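Local coordinates for pesticidial crystal protein CRY2AA (Bacillus thuringiensis serovar kurstaki, PDB 1I5P) that promotes colloid-osmotic lysis by binding to midgut epithelial cells of dipteran and lepidopteran larvae, at residues Ser75-Ile80 against Ala181-Ser186; Leu275-Ser280 against Asn414-Pro419; Thr395-Phe398 against Leu404-Gly407; Tyr543-Arg548 against Ile557-Asn562; Val603-Asn608 against Ile622-Thr627. All blocks are in the same frame, centred on the assembly; numbering follows the deposited sequence.

Contact 1 of 5, residues Ser75-Ile80 against Ala181-Ser186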
# COMPACT_ATOMS: atom_id res chain seq x y z
N SER A 75 2.74 -23.88 -7.70
CA SER A 75 1.92 -24.96 -7.16
C SER A 75 1.01 -24.52 -6.02
O SER A 75 -0.18 -24.82 -6.02
CB SER A 75 2.80 -26.12 -6.70
OG SER A 75 1.98 -27.19 -6.27
N GLU A 76 1.57 -23.81 -5.04
CA GLU A 76 0.75 -23.35 -3.92
C GLU A 76 -0.17 -22.22 -4.35
O GLU A 76 -1.30 -22.13 -3.89
CB GLU A 76 1.65 -22.92 -2.76
CG GLU A 76 2.34 -24.10 -2.08
CD GLU A 76 3.42 -23.69 -1.09
OE1 GLU A 76 4.12 -24.58 -0.57
OE2 GLU A 76 3.58 -22.48 -0.84
N LEU A 77 0.30 -21.37 -5.26
CA LEU A 77 -0.53 -20.28 -5.74
C LEU A 77 -1.82 -20.84 -6.34
O LEU A 77 -2.91 -20.36 -6.04
CB LEU A 77 0.20 -19.46 -6.79
CG LEU A 77 -0.67 -18.42 -7.51
CD1 LEU A 77 -1.27 -17.45 -6.50
CD2 LEU A 77 0.17 -17.69 -8.54
N TRP A 78 -1.66 -21.84 -7.19
CA TRP A 78 -2.78 -22.50 -7.86
C TRP A 78 -3.78 -22.99 -6.82
O TRP A 78 -5.00 -22.88 -7.01
CB TRP A 78 -2.27 -23.69 -8.68
CG TRP A 78 -3.34 -24.45 -9.41
CD1 TRP A 78 -3.80 -24.22 -10.68
CD2 TRP A 78 -4.09 -25.58 -8.92
NE1 TRP A 78 -4.77 -25.13 -11.01
CE2 TRP A 78 -4.97 -25.97 -9.95
CE3 TRP A 78 -4.09 -26.29 -7.71
CZ2 TRP A 78 -5.85 -27.05 -9.80
CZ3 TRP A 78 -4.97 -27.36 -7.57
CH2 TRP A 78 -5.84 -27.73 -8.61
N GLY A 79 -3.27 -23.53 -5.72
CA GLY A 79 -4.12 -24.05 -4.66
C GLY A 79 -4.91 -23.00 -3.91
O GLY A 79 -5.88 -23.32 -3.23
N ILE A 80 -4.49 -21.74 -4.02
CA ILE A 80 -5.18 -20.65 -3.34
C ILE A 80 -6.21 -19.98 -4.26
O ILE A 80 -7.37 -19.80 -3.88
CB ILE A 80 -4.18 -19.56 -2.89
CG1 ILE A 80 -3.26 -20.13 -1.80
CG2 ILE A 80 -4.93 -18.33 -2.39
CD1 ILE A 80 -2.11 -19.20 -1.43
N ALA A 181 -1.61 -12.72 -14.54
CA ALA A 181 -0.24 -12.25 -14.69
C ALA A 181 0.55 -12.83 -13.52
O ALA A 181 1.72 -13.19 -13.68
CB ALA A 181 -0.19 -10.72 -14.68
N ASN A 182 -0.08 -12.92 -12.35
CA ASN A 182 0.57 -13.48 -11.17
C ASN A 182 1.02 -14.90 -11.48
O ASN A 182 2.14 -15.30 -11.15
CB ASN A 182 -0.39 -13.54 -9.98
CG ASN A 182 -0.44 -12.25 -9.20
OD1 ASN A 182 0.43 -11.39 -9.33
ND2 ASN A 182 -1.46 -12.11 -8.36
N MET A 183 0.13 -15.66 -12.11
CA MET A 183 0.42 -17.05 -12.44
C MET A 183 1.56 -17.20 -13.43
O MET A 183 2.45 -18.02 -13.24
CB MET A 183 -0.84 -17.72 -12.98
CG MET A 183 -1.98 -17.79 -11.96
SD MET A 183 -3.55 -18.28 -12.70
CE MET A 183 -4.70 -17.17 -11.90
N HIS A 184 1.55 -16.40 -14.50
CA HIS A 184 2.60 -16.47 -15.51
C HIS A 184 3.97 -16.05 -14.97
O HIS A 184 4.97 -16.74 -15.19
CB HIS A 184 2.24 -15.60 -16.72
CG HIS A 184 3.13 -15.82 -17.90
ND1 HIS A 184 3.20 -14.94 -18.96
CD2 HIS A 184 3.99 -16.83 -18.20
CE1 HIS A 184 4.06 -15.39 -19.85
NE2 HIS A 184 4.55 -16.54 -19.42
N LEU A 185 4.02 -14.92 -14.26
CA LEU A 185 5.27 -14.43 -13.72
C LEU A 185 5.82 -15.35 -12.64
O LEU A 185 7.04 -15.52 -12.52
CB LEU A 185 5.10 -13.00 -13.18
CG LEU A 185 4.89 -11.92 -14.25
CD1 LEU A 185 4.67 -10.57 -13.59
CD2 LEU A 185 6.10 -11.88 -15.18
N SER A 186 4.92 -15.94 -11.86
CA SER A 186 5.31 -16.86 -10.80
C SER A 186 5.93 -18.09 -11.45
O SER A 186 6.91 -18.65 -10.96
CB SER A 186 4.09 -17.27 -9.97
OG SER A 186 3.57 -16.17 -9.24
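L77 lays its CD2 methyl over the backbone turn between N182 and S186, and this one branch makes every touch between 75-80 and 181-186. CD2 stands 3.8 Å from S186 OG and 4.0 Å from both CA and CG of M183. The same methyl comes within 4.1 Å of N182 O. The leucine reaches this far because its CG extends anti to the backbone N (chi1 171°), across two helices that run nearly antiparallel, at 165°, with axes 10.4 Å apart. S186 OG, though it touches the methyl, is spent within its own helix: it donates to N182 O at 2.5 Å, a short bond, and S186 N reaches the same carbonyl from the opposite face, so a single oxygen accepts both the helical amide and the buried hydroxyl. Of the M183 side chain, CG makes the touch; the rest of it, bent at chi3, leads to L120 and I124 of helix 107-135. N182 sends its amide oxygen to W259, while V57 and F60 of helix 53-65 pack on L77. One leucine branch bridging two nearly antiparallel helices is part of the apolar packing of the N-terminal helical bundle of delta-endotoxins. Here the short helix 74-81 lies against helix 170-193, which is surrounded by other helices, consistent with the central helix of this bundle.

Contact 2 of 5, residues Leu275-Ser280 against Asn414-Pro419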
# COMPACT_ATOMS: atom_id res chain seq x y z
N LEU A 275 -3.74 2.76 1.84
CA LEU A 275 -5.13 2.58 1.43
C LEU A 275 -5.78 3.72 2.20
O LEU A 275 -5.64 3.80 3.42
CB LEU A 275 -5.69 1.23 1.92
CG LEU A 275 -5.13 -0.05 1.30
CD1 LEU A 275 -5.89 -1.24 1.86
CD2 LEU A 275 -5.26 -0.00 -0.22
N TYR A 276 -6.45 4.63 1.50
CA TYR A 276 -7.09 5.76 2.17
C TYR A 276 -8.58 5.57 2.26
O TYR A 276 -9.23 5.14 1.31
CB TYR A 276 -6.82 7.07 1.43
CG TYR A 276 -5.38 7.28 1.06
CD1 TYR A 276 -4.89 6.85 -0.17
CD2 TYR A 276 -4.50 7.90 1.94
CE1 TYR A 276 -3.55 7.05 -0.51
CE2 TYR A 276 -3.17 8.10 1.62
CZ TYR A 276 -2.70 7.67 0.40
OH TYR A 276 -1.37 7.89 0.09
N ALA A 277 -9.13 5.92 3.42
CA ALA A 277 -10.55 5.79 3.65
C ALA A 277 -11.13 7.11 4.14
O ALA A 277 -10.51 7.81 4.94
CB ALA A 277 -10.82 4.70 4.68
N SER A 278 -12.31 7.45 3.62
CA SER A 278 -13.00 8.66 4.04
C SER A 278 -14.44 8.22 4.28
O SER A 278 -14.83 7.13 3.86
CB SER A 278 -12.92 9.77 2.97
OG SER A 278 -13.76 9.50 1.85
N GLY A 279 -15.22 9.06 4.94
CA GLY A 279 -16.59 8.68 5.24
C GLY A 279 -17.64 8.82 4.16
O GLY A 279 -17.51 9.63 3.23
N SER A 280 -18.68 8.00 4.28
CA SER A 280 -19.81 8.02 3.37
C SER A 280 -20.83 8.90 4.09
O SER A 280 -20.59 9.31 5.23
CB SER A 280 -20.40 6.61 3.20
OG SER A 280 -19.46 5.73 2.62
N ASN A 414 -20.21 2.49 8.22
CA ASN A 414 -19.10 1.62 7.82
C ASN A 414 -17.83 1.93 8.60
O ASN A 414 -17.50 3.10 8.82
CB ASN A 414 -18.76 1.80 6.34
CG ASN A 414 -19.87 1.36 5.41
OD1 ASN A 414 -20.53 0.36 5.64
ND2 ASN A 414 -20.06 2.12 4.33
N SER A 415 -17.13 0.89 9.02
CA SER A 415 -15.87 1.09 9.72
C SER A 415 -14.81 0.73 8.69
O SER A 415 -15.04 -0.12 7.82
CB SER A 415 -15.74 0.16 10.94
OG SER A 415 -15.33 -1.14 10.56
N ASN A 416 -13.66 1.40 8.76
CA ASN A 416 -12.59 1.16 7.82
C ASN A 416 -11.48 0.37 8.49
O ASN A 416 -10.94 0.77 9.51
CB ASN A 416 -12.08 2.50 7.30
CG ASN A 416 -13.21 3.39 6.84
OD1 ASN A 416 -13.85 3.12 5.82
ND2 ASN A 416 -13.48 4.46 7.59
N TYR A 417 -11.15 -0.77 7.89
CA TYR A 417 -10.13 -1.65 8.43
C TYR A 417 -9.76 -2.71 7.40
O TYR A 417 -10.61 -3.13 6.61
CB TYR A 417 -10.69 -2.34 9.68
CG TYR A 417 -9.89 -3.53 10.16
CD1 TYR A 417 -8.73 -3.35 10.91
CD2 TYR A 417 -10.25 -4.83 9.81
CE1 TYR A 417 -7.96 -4.43 11.32
CE2 TYR A 417 -9.48 -5.93 10.21
CZ TYR A 417 -8.34 -5.71 10.96
OH TYR A 417 -7.55 -6.78 11.32
N PHE A 418 -8.50 -3.12 7.39
CA PHE A 418 -8.03 -4.16 6.48
C PHE A 418 -7.05 -5.04 7.25
O PHE A 418 -6.19 -4.53 7.96
CB PHE A 418 -7.32 -3.54 5.26
CG PHE A 418 -8.15 -2.51 4.54
CD1 PHE A 418 -8.09 -1.17 4.91
CD2 PHE A 418 -8.99 -2.88 3.50
CE1 PHE A 418 -8.86 -0.21 4.24
CE2 PHE A 418 -9.77 -1.94 2.83
CZ PHE A 418 -9.70 -0.59 3.20
N PRO A 419 -7.17 -6.38 7.11
CA PRO A 419 -6.28 -7.32 7.81
C PRO A 419 -4.82 -6.97 7.62
O PRO A 419 -4.40 -6.66 6.50
CB PRO A 419 -6.65 -8.66 7.17
CG PRO A 419 -8.10 -8.49 6.89
CD PRO A 419 -8.12 -7.11 6.26
O HOH W 1 -15.49 4.52 4.43
O HOH W 2 -18.23 4.38 4.50
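The two segments run nearly antiparallel, 173° apart end to end, yet stay wider than sheet neighbours, A277 CA and N416 CA being the closest pair at 6.6 Å. Side chains and water therefore do the joining. L275 sets CD1 squarely over one face of the F418 ring, 3.7 Å from its centroid and only 9° off the ring normal, a CH-pi contact that leaves the methyl almost equally far from all six carbons. A277 CB presses on the carboxamide of N416, 3.5 Å from CG, with CB and OD1 of that residue hardly farther. ND2 of N416 bonds to S376 OG, which ties the amide to the neighbouring strand 373-377. One water lies 2.6 Å from N416 OD1 and 2.8 Å from S278 O, a carbonyl that also accepts from H239. A second water links the loop ends, taking a bond from N414 ND2 at 2.9 Å and pairing with S280 OG at 2.6 Å. The two oxygens of D379 receive S280 N and N414 N. The segments belong to different sheets of the beta-prism domain, strand 275-278 pairing with 462-469 and the short strand 415-416 with 373-377. The chemistry of the contact thus grades from an apolar, aromatic end at L275 to a hydrated polar end at S280, where water and a shared carboxylate replace direct bonds between the strands.

Contact 3 of 5, residues Thr395-Phe398 against Leu404-Gly407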
# COMPACT_ATOMS: atom_id res chain seq x y z
N THR A 395 -19.02 11.04 12.83
CA THR A 395 -18.44 10.00 13.67
C THR A 395 -17.01 10.42 14.02
O THR A 395 -16.75 10.90 15.12
CB THR A 395 -18.42 8.62 12.95
OG1 THR A 395 -18.06 8.81 11.58
CG2 THR A 395 -19.79 7.95 13.03
N GLU A 396 -16.11 10.25 13.06
CA GLU A 396 -14.72 10.63 13.25
C GLU A 396 -14.17 9.94 14.49
O GLU A 396 -13.67 10.59 15.41
CB GLU A 396 -14.60 12.15 13.42
CG GLU A 396 -15.49 12.98 12.49
CD GLU A 396 -15.16 12.81 11.01
OE1 GLU A 396 -14.08 12.29 10.68
OE2 GLU A 396 -16.00 13.21 10.17
N SER A 397 -14.28 8.61 14.52
CA SER A 397 -13.82 7.82 15.66
C SER A 397 -12.75 6.82 15.25
O SER A 397 -12.65 6.43 14.09
CB SER A 397 -15.02 7.08 16.28
OG SER A 397 -14.60 6.20 17.30
N PHE A 398 -11.94 6.40 16.22
CA PHE A 398 -10.87 5.46 15.94
C PHE A 398 -10.71 4.45 17.08
O PHE A 398 -11.00 4.75 18.24
CB PHE A 398 -9.55 6.21 15.72
CG PHE A 398 -9.62 7.26 14.65
CD1 PHE A 398 -10.16 8.52 14.92
CD2 PHE A 398 -9.18 6.99 13.35
CE1 PHE A 398 -10.26 9.49 13.91
CE2 PHE A 398 -9.28 7.95 12.34
CZ PHE A 398 -9.82 9.20 12.62
N LEU A 404 -9.75 -0.11 22.58
CA LEU A 404 -9.86 1.27 23.03
C LEU A 404 -10.33 2.14 21.88
O LEU A 404 -9.70 2.19 20.83
CB LEU A 404 -8.52 1.78 23.54
CG LEU A 404 -8.09 1.43 24.97
CD1 LEU A 404 -8.15 2.69 25.82
CD2 LEU A 404 -8.98 0.34 25.56
N ARG A 405 -11.44 2.84 22.10
CA ARG A 405 -12.00 3.69 21.07
C ARG A 405 -12.19 5.13 21.53
O ARG A 405 -12.57 5.40 22.66
CB ARG A 405 -13.35 3.13 20.63
CG ARG A 405 -14.05 3.94 19.55
CD ARG A 405 -15.44 3.37 19.36
NE ARG A 405 -15.37 1.94 19.08
CZ ARG A 405 -16.41 1.11 19.10
NH1 ARG A 405 -17.61 1.56 19.41
NH2 ARG A 405 -16.23 -0.17 18.81
N CYS A 406 -11.90 6.06 20.63
CA CYS A 406 -12.10 7.45 20.92
C CYS A 406 -12.37 8.22 19.62
O CYS A 406 -12.29 7.67 18.51
CB CYS A 406 -10.91 8.00 21.73
SG CYS A 406 -9.28 8.07 20.91
N GLY A 407 -12.76 9.48 19.75
CA GLY A 407 -13.07 10.28 18.58
C GLY A 407 -14.09 11.34 18.92
O GLY A 407 -14.38 11.58 20.09
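E396 begins the contact through its backbone: its carbonyl O lies 3.2 Å from G407 CA, a CA-H...O approach, and its backbone is folded into a left-handed conformation (phi 55°). With S397 it forms a G1 beta bulge opposite W377. S397 CA comes within 3.9 Å of G407 CA, a closeness possible because G407 carries no side chain. S397 OG, anti to its own amide nitrogen, donates to C406 O at 3.0 Å from well above the carbonyl plane, 58° out of it, and also rests 3.2 Å from R405 CG. F398 supplies the regular hydrogen-bonded pair: F398 N to C406 O at 2.6 Å, and C406 N back to F398 O at 2.9 Å, the former almost straight in line with the C=O bond (175°). The C406 carbonyl thus takes a hydroxyl and an amide together. Within the hairpin the R405 guanidinium bonds to Q399; it also makes a cation-pi contact with W377 of the next strand, while C406 SG is joined to C362. The hairpin is therefore held mainly backbone to backbone, with one added hydroxyl bond, and the disulfide ties an outermost strand of this beta-prism sheet covalently to strand 360-363.

Contact 4 of 5, residues Tyr543-Arg548 against Ile557-Asn562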
# COMPACT_ATOMS: atom_id res chain seq x y z
N TYR A 543 24.60 -6.73 4.31
CA TYR A 543 23.73 -6.77 3.14
C TYR A 543 24.26 -5.90 2.02
O TYR A 543 25.08 -5.01 2.24
CB TYR A 543 22.33 -6.23 3.48
CG TYR A 543 21.57 -6.96 4.57
CD1 TYR A 543 21.75 -6.64 5.91
CD2 TYR A 543 20.63 -7.94 4.24
CE1 TYR A 543 21.01 -7.29 6.91
CE2 TYR A 543 19.89 -8.60 5.23
CZ TYR A 543 20.09 -8.26 6.56
OH TYR A 543 19.37 -8.93 7.54
N ASN A 544 23.79 -6.18 0.81
CA ASN A 544 24.13 -5.35 -0.34
C ASN A 544 22.99 -4.35 -0.36
O ASN A 544 21.82 -4.73 -0.35
CB ASN A 544 24.13 -6.14 -1.64
CG ASN A 544 25.43 -6.86 -1.89
OD1 ASN A 544 26.51 -6.33 -1.64
ND2 ASN A 544 25.34 -8.09 -2.40
N LEU A 545 23.33 -3.07 -0.36
CA LEU A 545 22.33 -2.03 -0.40
C LEU A 545 21.99 -1.69 -1.83
O LEU A 545 22.87 -1.37 -2.63
CB LEU A 545 22.81 -0.77 0.32
CG LEU A 545 21.91 0.46 0.25
CD1 LEU A 545 20.60 0.19 0.99
CD2 LEU A 545 22.63 1.65 0.87
N TYR A 546 20.70 -1.78 -2.16
CA TYR A 546 20.21 -1.45 -3.48
C TYR A 546 19.24 -0.29 -3.35
O TYR A 546 18.38 -0.28 -2.47
CB TYR A 546 19.45 -2.63 -4.10
CG TYR A 546 20.31 -3.79 -4.56
CD1 TYR A 546 20.72 -4.77 -3.66
CD2 TYR A 546 20.70 -3.92 -5.89
CE1 TYR A 546 21.50 -5.85 -4.07
CE2 TYR A 546 21.49 -4.99 -6.32
CZ TYR A 546 21.88 -5.96 -5.40
OH TYR A 546 22.67 -7.01 -5.81
N LEU A 547 19.40 0.71 -4.20
CA LEU A 547 18.49 1.84 -4.17
C LEU A 547 17.70 1.81 -5.46
O LEU A 547 18.28 1.84 -6.55
CB LEU A 547 19.25 3.17 -4.06
CG LEU A 547 20.01 3.42 -2.75
CD1 LEU A 547 20.53 4.85 -2.73
CD2 LEU A 547 19.10 3.19 -1.55
N ARG A 548 16.38 1.70 -5.33
CA ARG A 548 15.52 1.71 -6.50
C ARG A 548 15.25 3.18 -6.75
O ARG A 548 14.68 3.87 -5.90
CB ARG A 548 14.20 0.96 -6.23
CG ARG A 548 13.20 1.07 -7.37
CD ARG A 548 12.15 -0.04 -7.34
NE ARG A 548 12.71 -1.35 -7.66
CZ ARG A 548 11.99 -2.45 -7.84
NH1 ARG A 548 10.67 -2.41 -7.73
NH2 ARG A 548 12.59 -3.60 -8.13
N ILE A 557 24.60 9.93 -6.69
CA ILE A 557 24.17 9.45 -5.38
C ILE A 557 25.35 9.24 -4.44
O ILE A 557 26.33 8.59 -4.79
CB ILE A 557 23.40 8.11 -5.50
CG1 ILE A 557 22.24 8.25 -6.49
CG2 ILE A 557 22.86 7.71 -4.14
CD1 ILE A 557 21.52 6.95 -6.75
N ARG A 558 25.24 9.82 -3.25
CA ARG A 558 26.28 9.68 -2.23
C ARG A 558 25.64 9.08 -0.98
O ARG A 558 24.84 9.73 -0.30
CB ARG A 558 26.92 11.03 -1.91
CG ARG A 558 27.86 11.54 -3.00
CD ARG A 558 28.45 12.90 -2.63
NE ARG A 558 29.51 13.31 -3.55
CZ ARG A 558 29.32 13.69 -4.81
NH1 ARG A 558 28.09 13.73 -5.32
NH2 ARG A 558 30.36 14.04 -5.56
N VAL A 559 26.00 7.84 -0.69
CA VAL A 559 25.46 7.15 0.47
C VAL A 559 26.51 7.05 1.57
O VAL A 559 27.63 6.62 1.34
CB VAL A 559 25.00 5.72 0.09
CG1 VAL A 559 24.44 5.01 1.31
CG2 VAL A 559 23.97 5.79 -1.02
N THR A 560 26.12 7.47 2.77
CA THR A 560 27.02 7.43 3.90
C THR A 560 26.41 6.55 4.98
O THR A 560 25.30 6.81 5.47
CB THR A 560 27.28 8.83 4.47
OG1 THR A 560 27.76 9.68 3.42
CG2 THR A 560 28.32 8.78 5.58
N ILE A 561 27.13 5.49 5.33
CA ILE A 561 26.70 4.54 6.34
C ILE A 561 27.93 3.77 6.82
O ILE A 561 28.80 3.43 6.03
CB ILE A 561 25.65 3.57 5.75
CG1 ILE A 561 25.14 2.61 6.83
CG2 ILE A 561 26.23 2.82 4.55
CD1 ILE A 561 23.93 1.82 6.40
N ASN A 562 28.00 3.51 8.13
CA ASN A 562 29.13 2.78 8.70
C ASN A 562 30.43 3.55 8.49
O ASN A 562 31.50 2.96 8.40
CB ASN A 562 29.27 1.40 8.03
CG ASN A 562 28.05 0.52 8.23
OD1 ASN A 562 27.73 -0.31 7.37
ND2 ASN A 562 27.39 0.66 9.37
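The lectin-like beta sandwich of the C-terminal domain, a jelly roll, is closed here by apolar side chains from its two facing sheets. Strand 541-550 pairs with 617-626 and 585-597 in one layer, and strand 555-561 pairs with 602-610 and 564-571 in the other. Segments 543-548 and 557-561 face each other with axes 10.8 Å apart and directions 142° from each other, a spacing typical of sheet-on-sheet packing and not of strands sharing hydrogen bonds. Alternation along each strand sends L545 and L547 inward from one side and I557 and V559 from the other, whereas the alternate residues turn from this interface: R548 forms a salt bridge with D589 and a cation-pi contact with F587, and R558 is exposed. L545 and V559 meet tip to tip, CD2 of the leucine standing 3.8 Å from CG1 of the valine. That valine branch, anti to the backbone N (chi1 -180°), is the one that meets the leucine; the other methyl, CG2, meets L547. L547 does not meet its partners end on but slides past I557 and V559 in opposite directions. Around these four, I592 packs on L547 and V559, and L605 on L545 and V559, continuing the buried core on either layer. A single methyl, L547 CD1, serves both beta-branched residues: it lies 3.9 Å from I557 CG2 and 4.0 Å from V559 CG2.

Contact 5 of 5, residues Val603-Asn608 against Ile622-Thr627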
# COMPACT_ATOMS: atom_id res chain seq x y z
N VAL A 603 21.50 2.36 13.30
CA VAL A 603 22.34 2.74 12.17
C VAL A 603 21.70 3.82 11.32
O VAL A 603 20.52 3.74 10.98
CB VAL A 603 22.62 1.52 11.29
CG1 VAL A 603 23.60 1.89 10.19
CG2 VAL A 603 23.14 0.38 12.14
N THR A 604 22.47 4.84 10.96
CA THR A 604 21.95 5.92 10.13
C THR A 604 22.39 5.70 8.69
O THR A 604 23.52 5.30 8.42
CB THR A 604 22.45 7.31 10.58
OG1 THR A 604 23.88 7.37 10.43
CG2 THR A 604 22.08 7.58 12.03
N LEU A 605 21.47 5.94 7.76
CA LEU A 605 21.73 5.79 6.34
C LEU A 605 21.45 7.14 5.70
O LEU A 605 20.30 7.57 5.63
CB LEU A 605 20.81 4.74 5.73
CG LEU A 605 20.72 4.71 4.19
CD1 LEU A 605 22.07 4.35 3.59
CD2 LEU A 605 19.65 3.72 3.76
N ASP A 606 22.50 7.81 5.23
CA ASP A 606 22.32 9.10 4.59
C ASP A 606 22.41 8.97 3.08
O ASP A 606 23.39 8.46 2.54
CB ASP A 606 23.37 10.11 5.09
CG ASP A 606 23.20 10.44 6.55
OD1 ASP A 606 22.05 10.59 7.00
OD2 ASP A 606 24.23 10.57 7.25
N ILE A 607 21.36 9.42 2.41
CA ILE A 607 21.30 9.37 0.96
C ILE A 607 21.30 10.79 0.41
O ILE A 607 20.31 11.51 0.53
CB ILE A 607 20.04 8.62 0.48
CG1 ILE A 607 20.03 7.20 1.07
CG2 ILE A 607 20.01 8.55 -1.03
CD1 ILE A 607 18.83 6.34 0.65
N ASN A 608 22.42 11.19 -0.18
CA ASN A 608 22.56 12.53 -0.74
C ASN A 608 22.50 12.48 -2.26
O ASN A 608 23.19 11.68 -2.90
CB ASN A 608 23.87 13.17 -0.28
CG ASN A 608 24.15 14.49 -0.98
OD1 ASN A 608 24.70 14.51 -2.09
ND2 ASN A 608 23.78 15.59 -0.35
N ILE A 622 14.34 1.46 -0.85
CA ILE A 622 15.61 1.20 -0.20
C ILE A 622 15.54 -0.27 0.18
O ILE A 622 14.70 -0.67 0.99
CB ILE A 622 15.77 2.07 1.08
CG1 ILE A 622 15.71 3.55 0.71
CG2 ILE A 622 17.09 1.75 1.78
CD1 ILE A 622 15.49 4.48 1.91
N MET A 623 16.41 -1.08 -0.40
CA MET A 623 16.37 -2.50 -0.09
C MET A 623 17.71 -3.12 0.26
O MET A 623 18.70 -2.95 -0.46
CB MET A 623 15.73 -3.28 -1.23
CG MET A 623 16.22 -2.89 -2.58
SD MET A 623 15.02 -1.87 -3.44
CE MET A 623 15.47 -2.26 -5.13
N PHE A 624 17.72 -3.83 1.38
CA PHE A 624 18.91 -4.52 1.86
C PHE A 624 18.71 -5.99 1.49
O PHE A 624 17.73 -6.62 1.90
CB PHE A 624 19.05 -4.37 3.37
CG PHE A 624 19.22 -2.95 3.82
CD1 PHE A 624 18.12 -2.11 3.91
CD2 PHE A 624 20.48 -2.44 4.13
CE1 PHE A 624 18.27 -0.78 4.29
CE2 PHE A 624 20.64 -1.10 4.51
CZ PHE A 624 19.53 -0.27 4.59
N VAL A 625 19.64 -6.51 0.71
CA VAL A 625 19.56 -7.88 0.25
C VAL A 625 20.78 -8.68 0.71
O VAL A 625 21.90 -8.17 0.72
CB VAL A 625 19.49 -7.90 -1.30
CG1 VAL A 625 19.31 -9.32 -1.81
CG2 VAL A 625 18.33 -7.00 -1.76
N PRO A 626 20.57 -9.94 1.13
CA PRO A 626 21.69 -10.75 1.59
C PRO A 626 22.76 -10.73 0.50
O PRO A 626 22.46 -10.91 -0.68
CB PRO A 626 21.05 -12.12 1.79
CG PRO A 626 19.70 -11.73 2.34
CD PRO A 626 19.30 -10.66 1.34
N THR A 627 23.99 -10.50 0.92
CA THR A 627 25.12 -10.39 -0.00
C THR A 627 25.33 -11.56 -0.97
O THR A 627 25.86 -11.37 -2.06
CB THR A 627 26.44 -10.18 0.78
OG1 THR A 627 26.77 -11.38 1.50
CG2 THR A 627 26.27 -9.05 1.79
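L605 and I607 meet I622 and F624 in the core of the C-terminal jelly-roll sandwich, where strand 602-610 of one sheet packs on strand 617-626 of the other. The tight part lies round I622, which uses two separate branches. Its CG2 sits 3.8 Å from L605 CD2, the two side chains passing in opposite directions, while its CD1 faces I607 CD1 tip to tip at 4.0 Å. The isoleucine can reach both because CG1 stands beside the backbone N (chi1 -60°) and CG2 anti to it, spreading the branches toward successive inward residues of the other strand. Y534 packs on both I607 and I622. The loose part follows the strand directions, 127° apart with axes 11.5 Å from each other: V625 turns to the other face of its sheet, and P626 and T627 lie beyond the contact as the strands diverge. The other side of strand 602-610 is polar and partly open to solvent, with T604, D606 and N608 there; D606 pairs with R533 in a salt bridge, and N608 ND2 bonds to N529 and T531. F624 is buried as well, its ring stacked with F494 and packed on L536 and L545, but it adds little to this contact. Toward 603-608 it offers just its far ring carbon, CZ, 4.1 Å from the same L605 CD2 that touches I622.

Overall arrangement
Each domain is represented: contact 1 in the helical bundle, contacts 2 and 3 in the beta prism, contacts 4 and 5 in the C-terminal sandwich. Contacts 1, 2, 4 and 5 are buried; contact 3 is partly exposed. Contacts 4 and 5 have centres about 4 Å apart and join the same two sheets: neighbouring strands link them through N544 N to V625 O and R558 N to N608 O, probable hydrogen bonds, so together they form one apolar core. Contacts 2 and 3 share the sheet of 373-377, with centres about 13 Å apart, but contact 3 relies on backbone bonds and contact 2 on water and CH-pi packing. Contact 1 is about 40 Å from contact 3, centre to centre.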